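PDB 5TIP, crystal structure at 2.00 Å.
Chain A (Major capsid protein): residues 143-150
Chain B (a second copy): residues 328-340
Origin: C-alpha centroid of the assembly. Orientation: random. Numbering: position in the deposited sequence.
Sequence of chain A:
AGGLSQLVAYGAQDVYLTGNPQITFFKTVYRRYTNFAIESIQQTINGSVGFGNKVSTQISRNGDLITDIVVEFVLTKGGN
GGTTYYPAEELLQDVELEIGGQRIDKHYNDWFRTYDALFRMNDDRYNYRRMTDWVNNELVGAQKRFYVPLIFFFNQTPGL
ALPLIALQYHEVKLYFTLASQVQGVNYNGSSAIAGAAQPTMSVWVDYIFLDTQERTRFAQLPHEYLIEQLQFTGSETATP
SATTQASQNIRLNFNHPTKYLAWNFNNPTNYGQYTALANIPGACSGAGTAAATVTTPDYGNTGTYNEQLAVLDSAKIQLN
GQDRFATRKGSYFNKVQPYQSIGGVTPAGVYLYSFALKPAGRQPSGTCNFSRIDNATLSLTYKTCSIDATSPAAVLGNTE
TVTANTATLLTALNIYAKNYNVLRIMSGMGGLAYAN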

# COMPACT_ATOMS: atom_id res chain seq x y z
N GLN A 143 15.36 -20.84 17.18
CA GLN A 143 15.65 -19.62 17.92
C GLN A 143 15.63 -18.45 16.96
O GLN A 143 16.16 -18.54 15.86
N LYS A 144 15.04 -17.34 17.39
CA LYS A 144 14.95 -16.18 16.54
C LYS A 144 14.94 -14.88 17.34
O LYS A 144 14.41 -14.83 18.44
N ARG A 145 15.54 -13.85 16.78
CA ARG A 145 15.55 -12.54 17.41
C ARG A 145 14.35 -11.73 16.93
O ARG A 145 14.09 -11.66 15.73
N PHE A 146 13.63 -11.14 17.87
CA PHE A 146 12.42 -10.38 17.57
C PHE A 146 12.64 -8.91 17.89
O PHE A 146 13.46 -8.55 18.73
N TYR A 147 11.89 -8.06 17.19
CA TYR A 147 11.98 -6.61 17.34
C TYR A 147 10.57 -6.06 17.51
O TYR A 147 9.77 -6.08 16.57
N VAL A 148 10.27 -5.56 18.71
CA VAL A 148 8.96 -4.99 19.01
C VAL A 148 9.10 -3.47 19.01
O VAL A 148 9.73 -2.92 19.93
N PRO A 149 8.57 -2.77 18.01
CA PRO A 149 8.68 -1.31 17.99
C PRO A 149 7.59 -0.66 18.83
O PRO A 149 6.41 -1.03 18.74
N LEU A 150 7.97 0.30 19.66
CA LEU A 150 7.01 1.03 20.46
C LEU A 150 6.30 2.07 19.60
O LEU A 150 6.85 2.56 18.61
N ARG B 328 24.78 -4.30 15.42
CA ARG B 328 23.45 -4.88 15.39
C ARG B 328 23.47 -6.14 14.54
O ARG B 328 24.34 -6.33 13.68
N LYS B 329 22.48 -7.00 14.77
CA LYS B 329 22.38 -8.24 14.02
C LYS B 329 22.00 -7.95 12.57
O LYS B 329 21.53 -6.87 12.22
N GLY B 330 22.21 -8.96 11.71
CA GLY B 330 21.84 -8.82 10.31
C GLY B 330 20.35 -8.64 10.11
O GLY B 330 19.92 -7.95 9.18
N SER B 331 19.53 -9.25 10.97
CA SER B 331 18.09 -9.10 10.87
C SER B 331 17.63 -7.68 11.19
O SER B 331 16.54 -7.29 10.77
N TYR B 332 18.44 -6.91 11.92
CA TYR B 332 18.10 -5.52 12.19
C TYR B 332 18.11 -4.70 10.90
O TYR B 332 17.21 -3.90 10.66
N PHE B 333 19.15 -4.88 10.08
CA PHE B 333 19.25 -4.13 8.83
C PHE B 333 18.28 -4.63 7.77
O PHE B 333 18.03 -3.93 6.79
N ASN B 334 17.73 -5.84 7.95
CA ASN B 334 16.79 -6.40 6.99
C ASN B 334 15.34 -6.14 7.36
O ASN B 334 14.49 -5.99 6.47
N LYS B 335 15.03 -6.07 8.65
CA LYS B 335 13.67 -5.89 9.13
C LYS B 335 13.42 -4.50 9.72
O LYS B 335 12.44 -3.84 9.34
N VAL B 336 14.28 -4.04 10.62
CA VAL B 336 13.98 -2.86 11.42
C VAL B 336 14.29 -1.59 10.64
O VAL B 336 13.49 -0.65 10.61
N GLN B 337 15.47 -1.52 10.03
CA GLN B 337 15.80 -0.36 9.20
C GLN B 337 14.78 -0.13 8.10
O GLN B 337 14.38 1.02 7.89
N PRO B 338 14.33 -1.15 7.36
CA PRO B 338 13.23 -0.90 6.41
C PRO B 338 11.91 -0.56 7.09
O PRO B 338 11.16 0.27 6.57
N TYR B 339 11.61 -1.18 8.24
CA TYR B 339 10.37 -0.86 8.94
C TYR B 339 10.33 0.60 9.36
O TYR B 339 9.29 1.26 9.25
N GLN B 340 11.46 1.13 9.84
CA GLN B 340 11.49 2.48 10.38
C GLN B 340 11.53 3.57 9.31
O GLN B 340 11.15 4.71 9.60

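Which side chain fills the space between strand and helix? Tyr A147 does, and it has more of its surface covered by the other stretch (118 Å²) than any other residue. The strand and helix axes come no closer than 9.6 Å and their directions differ by 38°; the Tyr A147 ring spans the space between. Its CA-to-CB bond points toward the helix, and chi1 in m (-54°) lays the ring along the surface formed by Lys B329, Ser B331, Tyr B332 and Val B336. Val B336, in rotamer t, supplies the bump over one face: its CG2 sits 3.6 Å from the centroid of the Tyr A147 ring, a CH-pi contact, and only 3.3 Å from Tyr A147 CG.

What holds the far end of that ring? Ser B331, in rotamer p, meets it at the edge, and Tyr A147 OH and Ser B331 OG share a short hydrogen bond of 2.5 Å. The hydroxyl end is lodged in a small hollow lined by Lys B329, Ser B331 and Tyr B332, with Lys B329 CB 3.8 Å from Tyr A147 OH and Tyr B332 CB also 3.8 Å from Tyr A147 OH. Tyr B332 itself, in t, sends its own ring away from the strand. Water 3 accepts from the backbone N of Lys B329 at 3.1 Å and makes a weak hydrogen bond with Tyr A147 OH at 3.4 Å.

How do so many positive side chains fit together at the other end? Nitrogens rest against neighbouring carbon chains, while water and partners elsewhere in the structure satisfy polar groups. Arg A145, t at chi1 and chi2, reaches across so that its NE lies 3.4 Å from Lys B329 CG; Lys B329 bends through two m angles before extending. Lys A144 is fully extended, all t, and although its CA-to-CB bond points sideways, its end comes nearer, placing CE 3.3 Å from Lys B335 NZ. Lys B335 points toward the strand, m at chi1 and then t throughout. The two like charges, Lys A144 NZ and Lys B335 NZ, stand 3.7 Å apart. Water 1 accepts from Lys B335 NZ at 3.2 Å and weakly from Lys A144 NZ at 3.3 Å; water 2 accepts from Lys B335 NZ at 2.6 Å and donates to Arg A145 O at 2.7 Å.

What closes the contact beyond Tyr A147? Pro A149 points toward the helix and, with its C-gamma endo pucker, sets CG 3.6 Å from Tyr B339 CE2. Tyr B339, in t, gives this small apolar bump a ring to rest against.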

# COMPACT_ATOMS: atom_id res chain seq x y z
CB GLN A 143 17.00 -19.71 18.62
CG GLN A 143 17.15 -18.73 19.77
CD GLN A 143 18.57 -18.65 20.29
OE1 GLN A 143 19.53 -18.85 19.54
NE2 GLN A 143 18.72 -18.36 21.57
CB LYS A 144 13.69 -16.28 15.68
CG LYS A 144 13.39 -15.06 14.82
CD LYS A 144 12.14 -15.27 13.99
CE LYS A 144 11.87 -14.08 13.08
NZ LYS A 144 10.71 -14.29 12.17
CB ARG A 145 16.84 -11.78 17.11
CG ARG A 145 16.90 -10.40 17.73
CD ARG A 145 18.28 -9.78 17.58
NE ARG A 145 19.31 -10.63 18.17
CZ ARG A 145 19.76 -10.51 19.41
NH1 ARG A 145 19.28 -9.57 20.20
NH2 ARG A 145 20.70 -11.34 19.86
CB PHE A 146 11.23 -10.91 18.37
CG PHE A 146 10.88 -12.34 18.08
CD1 PHE A 146 10.11 -12.67 16.98
CD2 PHE A 146 11.32 -13.35 18.91
CE1 PHE A 146 9.78 -13.98 16.71
CE2 PHE A 146 11.00 -14.67 18.64
CZ PHE A 146 10.23 -14.99 17.54
CB TYR A 147 12.66 -5.97 16.12
CG TYR A 147 14.01 -6.55 15.77
CD1 TYR A 147 14.12 -7.65 14.93
CD2 TYR A 147 15.18 -5.99 16.27
CE1 TYR A 147 15.36 -8.17 14.60
CE2 TYR A 147 16.42 -6.50 15.94
CZ TYR A 147 16.50 -7.59 15.10
OH TYR A 147 17.73 -8.10 14.78
CB VAL A 148 8.42 -5.50 20.35
CG1 VAL A 148 7.01 -4.99 20.58
CG2 VAL A 148 8.46 -7.02 20.40
CB PRO A 149 8.52 -0.96 16.50
CG PRO A 149 7.63 -2.05 15.98
CD PRO A 149 7.95 -3.30 16.78
CB LEU A 150 7.69 1.70 21.66
CG LEU A 150 8.37 0.77 22.66
CD1 LEU A 150 8.84 1.55 23.88
CD2 LEU A 150 7.46 -0.38 23.07
CB ARG B 328 22.41 -3.89 14.83
CG ARG B 328 22.38 -2.54 15.54
CD ARG B 328 21.94 -2.68 16.99
NE ARG B 328 20.52 -3.01 17.12
CZ ARG B 328 19.55 -2.12 17.17
NH1 ARG B 328 19.83 -0.82 17.10
NH2 ARG B 328 18.29 -2.51 17.30
CB LYS B 329 21.35 -9.17 14.66
CG LYS B 329 21.74 -9.67 16.04
CD LYS B 329 22.98 -10.55 15.99
CE LYS B 329 23.28 -11.15 17.35
NZ LYS B 329 24.47 -12.04 17.33
CB SER B 331 17.40 -10.10 11.80
OG SER B 331 17.92 -10.02 13.12
CB TYR B 332 19.06 -4.93 13.22
CG TYR B 332 19.04 -3.41 13.28
CD1 TYR B 332 18.06 -2.74 14.00
CD2 TYR B 332 20.00 -2.66 12.62
CE1 TYR B 332 18.04 -1.36 14.06
CE2 TYR B 332 19.98 -1.28 12.67
CZ TYR B 332 19.00 -0.64 13.40
OH TYR B 332 18.99 0.74 13.45
CB PHE B 333 20.68 -4.21 8.30
CG PHE B 333 21.72 -3.77 9.28
CD1 PHE B 333 22.04 -2.43 9.42
CD2 PHE B 333 22.39 -4.69 10.06
CE1 PHE B 333 23.01 -2.02 10.33
CE2 PHE B 333 23.36 -4.29 10.97
CZ PHE B 333 23.66 -2.95 11.10
CB ASN B 334 17.02 -7.91 6.86
CG ASN B 334 16.04 -8.58 5.92
OD1 ASN B 334 15.12 -9.27 6.35
ND2 ASN B 334 16.23 -8.37 4.62
CB LYS B 335 13.35 -6.95 10.19
CG LYS B 335 13.34 -8.37 9.67
CD LYS B 335 13.02 -9.35 10.78
CE LYS B 335 12.96 -10.77 10.26
NZ LYS B 335 13.30 -11.74 11.33
CB VAL B 336 14.75 -2.90 12.75
CG1 VAL B 336 14.42 -1.68 13.59
CG2 VAL B 336 14.41 -4.17 13.48
CB GLN B 337 17.22 -0.50 8.65
CG GLN B 337 18.31 -0.10 9.62
CD GLN B 337 18.47 1.40 9.72
OE1 GLN B 337 18.25 2.13 8.75
NE2 GLN B 337 18.85 1.87 10.90
CB PRO B 338 13.15 -2.21 5.62
CG PRO B 338 14.49 -2.83 5.77
CD PRO B 338 14.90 -2.50 7.16
CB TYR B 339 10.19 -1.77 10.16
CG TYR B 339 8.98 -1.42 11.01
CD1 TYR B 339 7.73 -1.95 10.73
CD2 TYR B 339 9.10 -0.56 12.10
CE1 TYR B 339 6.63 -1.63 11.50
CE2 TYR B 339 8.00 -0.24 12.88
CZ TYR B 339 6.77 -0.78 12.58
OH TYR B 339 5.68 -0.46 13.35
CB GLN B 340 12.68 2.65 11.32
CG GLN B 340 12.57 1.87 12.62
CD GLN B 340 13.78 2.04 13.51
OE1 GLN B 340 14.86 2.40 13.04
NE2 GLN B 340 13.61 1.77 14.79
O HOH W 1 12.76 -14.31 9.58
O HOH W 2 15.07 -11.95 13.22
O HOH W 3 20.07 -6.50 16.65